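PDB 1T62: ASCH domain-containing protein from Enterococcus faecalis, which is of unknown function but has an ASCH domain of the PUA-like clan, consistent with a role in binding RNA. Local coordinates for residues F8-F12 and P81-I85; T49-L55 and L140-F146. All blocks are in the same frame, centred on the assembly; numbering follows the deposited sequence.

In the fold
The two contacts lie on opposite sides of the chain's centre, about 21 Å apart between their centres, and both are largely buried. They share one mixed sheet, in which strands 81-94 and 140-151 are neighbours. Interaction 1 packs helix 2-16 on the start of strand 81-94. It is built from aromatic and aliphatic side chains, with no hydrogen bond across it. Interaction 2 joins strand 50-54, outermost in the sheet of this chain, to strand 140-151. Backbone hydrogen bonds carry it, and side chains add to it on both faces. The two meet directly: Ile85 CD1 lies 3.5 Å from Phe146 CG.

Interaction 1 (F8-F12 and P81-I85); sequences FWQNF and PLAII
Phe8 and Ile84 are the main apolar pair where helix 2-16 packs on the mixed sheet of the ASCH fold. The axes of the two short segments come within 10.0 Å, and their directions differ by 39°. The strand carries a classic beta bulge here, with Leu82 and Ala83 both facing Ile74 of strand 71-75. Both of these residues send their CB away from the helix, and both touch Val44 of helix 33-44. The helix side is left to Pro81 and Ile84.

The Phe8 CB points toward the strand. CG stands anti to the backbone N (chi1 178°), which carries the ring off the helix and over the start of the strand. Further along, Phe8 CD1 meets Pro81 CB at 4.0 Å, and the phenyl ring and the proline ring run past one another head to tail. Phe8 CE1 presents the ring edge to the backbone, 3.7 Å from Ala83 C, which lies in the ring plane. At the tip, Phe8 CZ comes 3.7 Å from Ala83 CA. The far edge of the Phe8 ring lies against the CG2 methyl of Ile84, modelled too close for the spacing to be trusted. The ring of Tyr152 meets the Phe8 ring edge-to-face.

Ile84 is shared by three aromatic residues of the helix. Ile84 CD1 lies at the edge of the indole, 4.5 Å from Trp9 NE1. Ile84 CG1 lies over one face of the Phe12 ring, 4.4 Å from Phe12 CE1. Phe12 also touches Val149 and Asp150 on strand 140-151. Phe8 and Phe12 are one helical turn apart, and the bond from Phe12 N to Phe8 O measures 3.0 Å.

Interaction 2 (T49-L55 and L140-F146); sequences TATCSSL and LLVCQSF
An antiparallel strand pair at the edge of the ASCH-domain sheet within this chain brings 49-55 against 140-146. Thr51 and Gln144 form a hydrogen-bonded pair. Thr51 N reaches Gln144 O at 3.1 Å in the carbonyl plane, while Gln144 N comes to Thr51 O from above the carbonyl plane of Thr51. Ser53 and Val142 form the next such pair, and its bond from Val142 N to Ser53 O is nearly straight at 173° (2.8 Å).

Phe146 N bonds to Thr49 O, and the Phe146 ring covers the same oxygen, which sits 3.4 Å above the ring plane toward the rim. With chi1 at 53°, CG lies between the backbone N and the carbonyl carbon, and the ring folds back over Thr49. At the other end, Leu55 CD2 packs alongside Leu140 CB at 3.7 Å. The CG2 methyl of Val142 meets Leu55 CB at 3.6 Å.

Ser53 OG bonds to Tyr58 OH, and Gln144 OE1 to Thr87 OG1. Cys52 makes backbone hydrogen bonds outward, to the second subunit. Cys52 and Cys143 share the face covered by Phe102 of helix 100-105. Helix 113-128 adds Phe124 against Cys52 and Leu141, and strand 81-94 pairs with the far side of strand 140-151.

Interaction 1 (F8-F12 and P81-I85)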
loop_
_atom_site.group_PDB
_atom_site.type_symbol
_atom_site.label_atom_id
_atom_site.label_comp_id
_atom_site.label_asym_id
_atom_site.label_seq_id
_atom_site.Cartn_x
_atom_site.Cartn_y
_atom_site.Cartn_z
ATOM N N PHE B 8 -3.572 13.723 8.102
ATOM C CA PHE B 8 -2.288 14.182 7.593
ATOM C C PHE B 8 -2.504 15.514 6.881
ATOM O O PHE B 8 -1.857 16.515 7.194
ATOM C CB PHE B 8 -1.738 13.143 6.611
ATOM C CG PHE B 8 -0.420 13.511 5.970
ATOM C CD1 PHE B 8 -0.100 13.022 4.697
ATOM C CD2 PHE B 8 0.534 14.259 6.655
ATOM C CE1 PHE B 8 1.142 13.260 4.126
ATOM C CE2 PHE B 8 1.788 14.503 6.083
ATOM C CZ PHE B 8 2.090 14.000 4.820
ATOM N N TRP B 9 -3.435 15.533 5.936
ATOM C CA TRP B 9 -3.678 16.745 5.182
ATOM C C TRP B 9 -4.205 17.856 6.057
ATOM O O TRP B 9 -3.793 19.008 5.919
ATOM C CB TRP B 9 -4.641 16.482 4.027
ATOM C CG TRP B 9 -4.440 17.478 2.934
ATOM C CD1 TRP B 9 -3.285 17.707 2.217
ATOM C CD2 TRP B 9 -5.377 18.440 2.497
ATOM N NE1 TRP B 9 -3.455 18.769 1.367
ATOM C CE2 TRP B 9 -4.732 19.240 1.518
ATOM C CE3 TRP B 9 -6.700 18.715 2.836
ATOM C CZ2 TRP B 9 -5.372 20.295 0.884
ATOM C CZ3 TRP B 9 -7.335 19.757 2.210
ATOM C CH2 TRP B 9 -6.672 20.539 1.243
ATOM N N GLN B 10 -5.128 17.508 6.949
ATOM C CA GLN B 10 -5.702 18.468 7.891
ATOM C C GLN B 10 -4.502 19.152 8.563
ATOM O O GLN B 10 -4.334 20.366 8.470
ATOM C CB GLN B 10 -6.553 17.707 8.920
ATOM C CG GLN B 10 -7.344 18.545 9.915
ATOM C CD GLN B 10 -7.983 17.685 11.021
ATOM O OE1 GLN B 10 -8.809 16.804 10.751
ATOM N NE2 GLN B 10 -7.593 17.942 12.269
ATOM N N ASN B 11 -3.651 18.363 9.209
ATOM C CA ASN B 11 -2.487 18.927 9.863
ATOM C C ASN B 11 -1.743 19.845 8.893
ATOM O O ASN B 11 -1.235 20.891 9.290
ATOM C CB ASN B 11 -1.531 17.828 10.350
ATOM C CG ASN B 11 -2.126 16.951 11.472
ATOM O OD1 ASN B 11 -2.978 17.391 12.260
ATOM N ND2 ASN B 11 -1.643 15.706 11.561
ATOM N N PHE B 12 -1.683 19.467 7.617
ATOM C CA PHE B 12 -0.980 20.285 6.624
ATOM C C PHE B 12 -1.592 21.676 6.453
ATOM O O PHE B 12 -0.877 22.663 6.429
ATOM C CB PHE B 12 -0.949 19.577 5.263
ATOM C CG PHE B 12 -0.252 20.371 4.181
ATOM C CD1 PHE B 12 1.134 20.498 4.171
ATOM C CD2 PHE B 12 -0.985 21.025 3.189
ATOM C CE1 PHE B 12 1.777 21.267 3.190
ATOM C CE2 PHE B 12 -0.344 21.795 2.207
ATOM C CZ PHE B 12 1.039 21.913 2.213
ATOM N N PRO B 81 0.189 6.781 4.554
ATOM C CA PRO B 81 0.596 8.123 4.119
ATOM C C PRO B 81 2.087 8.330 4.261
ATOM O O PRO B 81 2.669 8.015 5.293
ATOM C CB PRO B 81 -0.218 9.054 5.014
ATOM C CG PRO B 81 -0.616 8.194 6.161
ATOM C CD PRO B 81 -0.889 6.862 5.542
ATOM N N LEU B 82 2.691 8.867 3.210
ATOM C CA LEU B 82 4.130 9.093 3.152
ATOM C C LEU B 82 4.509 10.569 3.206
ATOM O O LEU B 82 5.181 11.016 4.130
ATOM C CB LEU B 82 4.668 8.494 1.859
ATOM C CG LEU B 82 5.928 7.641 1.886
ATOM C CD1 LEU B 82 6.368 7.422 0.451
ATOM C CD2 LEU B 82 7.014 8.329 2.679
ATOM N N ALA B 83 4.103 11.321 2.193
ATOM C CA ALA B 83 4.400 12.745 2.150
ATOM C C ALA B 83 3.434 13.406 1.198
ATOM O O ALA B 83 2.737 12.727 0.452
ATOM C CB ALA B 83 5.819 12.973 1.674
ATOM N N ILE B 84 3.361 14.728 1.239
ATOM C CA ILE B 84 2.491 15.428 0.316
ATOM C C ILE B 84 3.392 16.285 -0.592
ATOM O O ILE B 84 4.418 16.818 -0.160
ATOM C CB ILE B 84 1.391 16.254 1.059
ATOM C CG1 ILE B 84 1.403 17.692 0.584
ATOM C CG2 ILE B 84 1.532 16.142 2.545
ATOM C CD1 ILE B 84 0.480 17.896 -0.576
ATOM N N ILE B 85 3.021 16.377 -1.867
ATOM C CA ILE B 85 3.821 17.106 -2.834
ATOM C C ILE B 85 3.054 18.155 -3.625
ATOM O O ILE B 85 1.830 18.103 -3.738
ATOM C CB ILE B 85 4.435 16.121 -3.819
ATOM C CG1 ILE B 85 3.332 15.430 -4.617
ATOM C CG2 ILE B 85 5.195 15.058 -3.061
ATOM C CD1 ILE B 85 3.842 14.577 -5.733
#

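Interaction 2 (T49-L55 and L140-F146)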
loop_
_atom_site.group_PDB
_atom_site.type_symbol
_atom_site.label_atom_id
_atom_site.label_comp_id
_atom_site.label_asym_id
_atom_site.label_seq_id
_atom_site.Cartn_x
_atom_site.Cartn_y
_atom_site.Cartn_z
ATOM N N THR B 49 11.998 13.658 -8.461
ATOM C CA THR B 49 11.109 14.806 -8.410
ATOM C C THR B 49 10.141 14.911 -9.575
ATOM O O THR B 49 9.548 15.967 -9.792
ATOM C CB THR B 49 11.926 16.076 -8.360
ATOM O OG1 THR B 49 12.541 16.293 -9.636
ATOM C CG2 THR B 49 13.015 15.932 -7.347
ATOM N N ALA B 50 9.996 13.826 -10.330
ATOM C CA ALA B 50 9.085 13.796 -11.471
ATOM C C ALA B 50 8.390 12.445 -11.616
ATOM O O ALA B 50 8.837 11.433 -11.073
ATOM C CB ALA B 50 9.826 14.122 -12.742
ATOM N N THR B 51 7.297 12.451 -12.372
ATOM C CA THR B 51 6.488 11.268 -12.621
ATOM C C THR B 51 5.906 11.352 -14.017
ATOM O O THR B 51 6.020 12.366 -14.707
ATOM C CB THR B 51 5.302 11.213 -11.670
ATOM O OG1 THR B 51 5.744 11.563 -10.360
ATOM C CG2 THR B 51 4.706 9.831 -11.639
ATOM N N CYS B 52 5.262 10.279 -14.430
ATOM C CA CYS B 52 4.635 10.276 -15.726
ATOM C C CYS B 52 3.577 9.198 -15.749
ATOM O O CYS B 52 3.767 8.102 -15.215
ATOM C CB CYS B 52 5.670 10.060 -16.832
ATOM S SG CYS B 52 6.556 8.521 -16.740
ATOM N N SER B 53 2.443 9.548 -16.340
ATOM C CA SER B 53 1.317 8.648 -16.469
ATOM C C SER B 53 0.923 8.678 -17.932
ATOM O O SER B 53 1.389 9.539 -18.679
ATOM C CB SER B 53 0.158 9.116 -15.571
ATOM O OG SER B 53 -0.049 10.520 -15.661
ATOM N N SER B 54 0.080 7.731 -18.335
ATOM C CA SER B 54 -0.386 7.631 -19.720
ATOM C C SER B 54 -1.517 8.579 -20.013
ATOM O O SER B 54 -2.580 8.456 -19.426
ATOM C CB SER B 54 -0.874 6.218 -20.023
ATOM O OG SER B 54 -1.524 6.185 -21.279
ATOM N N LEU B 55 -1.297 9.516 -20.924
ATOM C CA LEU B 55 -2.342 10.463 -21.283
ATOM C C LEU B 55 -3.574 9.687 -21.738
ATOM O O LEU B 55 -4.702 10.166 -21.635
ATOM C CB LEU B 55 -1.871 11.370 -22.415
ATOM C CG LEU B 55 -2.989 12.196 -23.046
ATOM C CD1 LEU B 55 -3.657 13.069 -22.003
ATOM C CD2 LEU B 55 -2.408 13.016 -24.146
ATOM N N LEU B 140 1.611 9.344 -25.940
ATOM C CA LEU B 140 1.796 10.580 -25.204
ATOM C C LEU B 140 1.835 10.327 -23.690
ATOM O O LEU B 140 1.065 9.523 -23.170
ATOM C CB LEU B 140 0.644 11.528 -25.552
ATOM C CG LEU B 140 0.756 12.581 -26.669
ATOM C CD1 LEU B 140 2.030 12.391 -27.471
ATOM C CD2 LEU B 140 -0.472 12.518 -27.563
ATOM N N LEU B 141 2.742 11.011 -22.995
ATOM C CA LEU B 141 2.874 10.896 -21.541
ATOM C C LEU B 141 2.477 12.189 -20.860
ATOM O O LEU B 141 2.646 13.276 -21.413
ATOM C CB LEU B 141 4.312 10.620 -21.135
ATOM C CG LEU B 141 4.881 9.231 -21.308
ATOM C CD1 LEU B 141 6.354 9.270 -20.966
ATOM C CD2 LEU B 141 4.142 8.257 -20.410
ATOM N N VAL B 142 1.958 12.067 -19.647
ATOM C CA VAL B 142 1.581 13.229 -18.866
ATOM C C VAL B 142 2.639 13.337 -17.760
ATOM O O VAL B 142 2.639 12.563 -16.797
ATOM C CB VAL B 142 0.179 13.056 -18.265
ATOM C CG1 VAL B 142 -0.152 14.241 -17.377
ATOM C CG2 VAL B 142 -0.847 12.924 -19.384
ATOM N N CYS B 143 3.549 14.294 -17.922
ATOM C CA CYS B 143 4.643 14.503 -16.984
ATOM C C CYS B 143 4.427 15.611 -15.941
ATOM O O CYS B 143 3.991 16.720 -16.266
ATOM C CB CYS B 143 5.921 14.785 -17.776
ATOM S SG CYS B 143 6.336 13.506 -19.003
ATOM N N GLN B 144 4.750 15.293 -14.685
ATOM C CA GLN B 144 4.621 16.223 -13.565
ATOM C C GLN B 144 5.932 16.446 -12.841
ATOM O O GLN B 144 6.666 15.509 -12.555
ATOM C CB GLN B 144 3.632 15.703 -12.535
ATOM C CG GLN B 144 2.199 15.688 -12.973
ATOM C CD GLN B 144 1.315 15.047 -11.932
ATOM O OE1 GLN B 144 1.097 15.592 -10.842
ATOM N NE2 GLN B 144 0.811 13.867 -12.255
ATOM N N SER B 145 6.222 17.702 -12.540
ATOM C CA SER B 145 7.420 18.052 -11.804
ATOM C C SER B 145 6.896 18.661 -10.518
ATOM O O SER B 145 6.186 19.667 -10.530
ATOM C CB SER B 145 8.250 19.037 -12.598
ATOM O OG SER B 145 8.702 18.415 -13.788
ATOM N N PHE B 146 7.236 18.019 -9.410
ATOM C CA PHE B 146 6.761 18.427 -8.101
ATOM C C PHE B 146 7.888 18.606 -7.086
ATOM O O PHE B 146 9.054 18.321 -7.371
ATOM C CB PHE B 146 5.805 17.350 -7.571
ATOM C CG PHE B 146 6.403 15.966 -7.582
ATOM C CD1 PHE B 146 6.340 15.172 -8.726
ATOM C CD2 PHE B 146 7.118 15.492 -6.479
ATOM C CE1 PHE B 146 6.982 13.932 -8.779
ATOM C CE2 PHE B 146 7.768 14.249 -6.521
ATOM C CZ PHE B 146 7.698 13.471 -7.674
#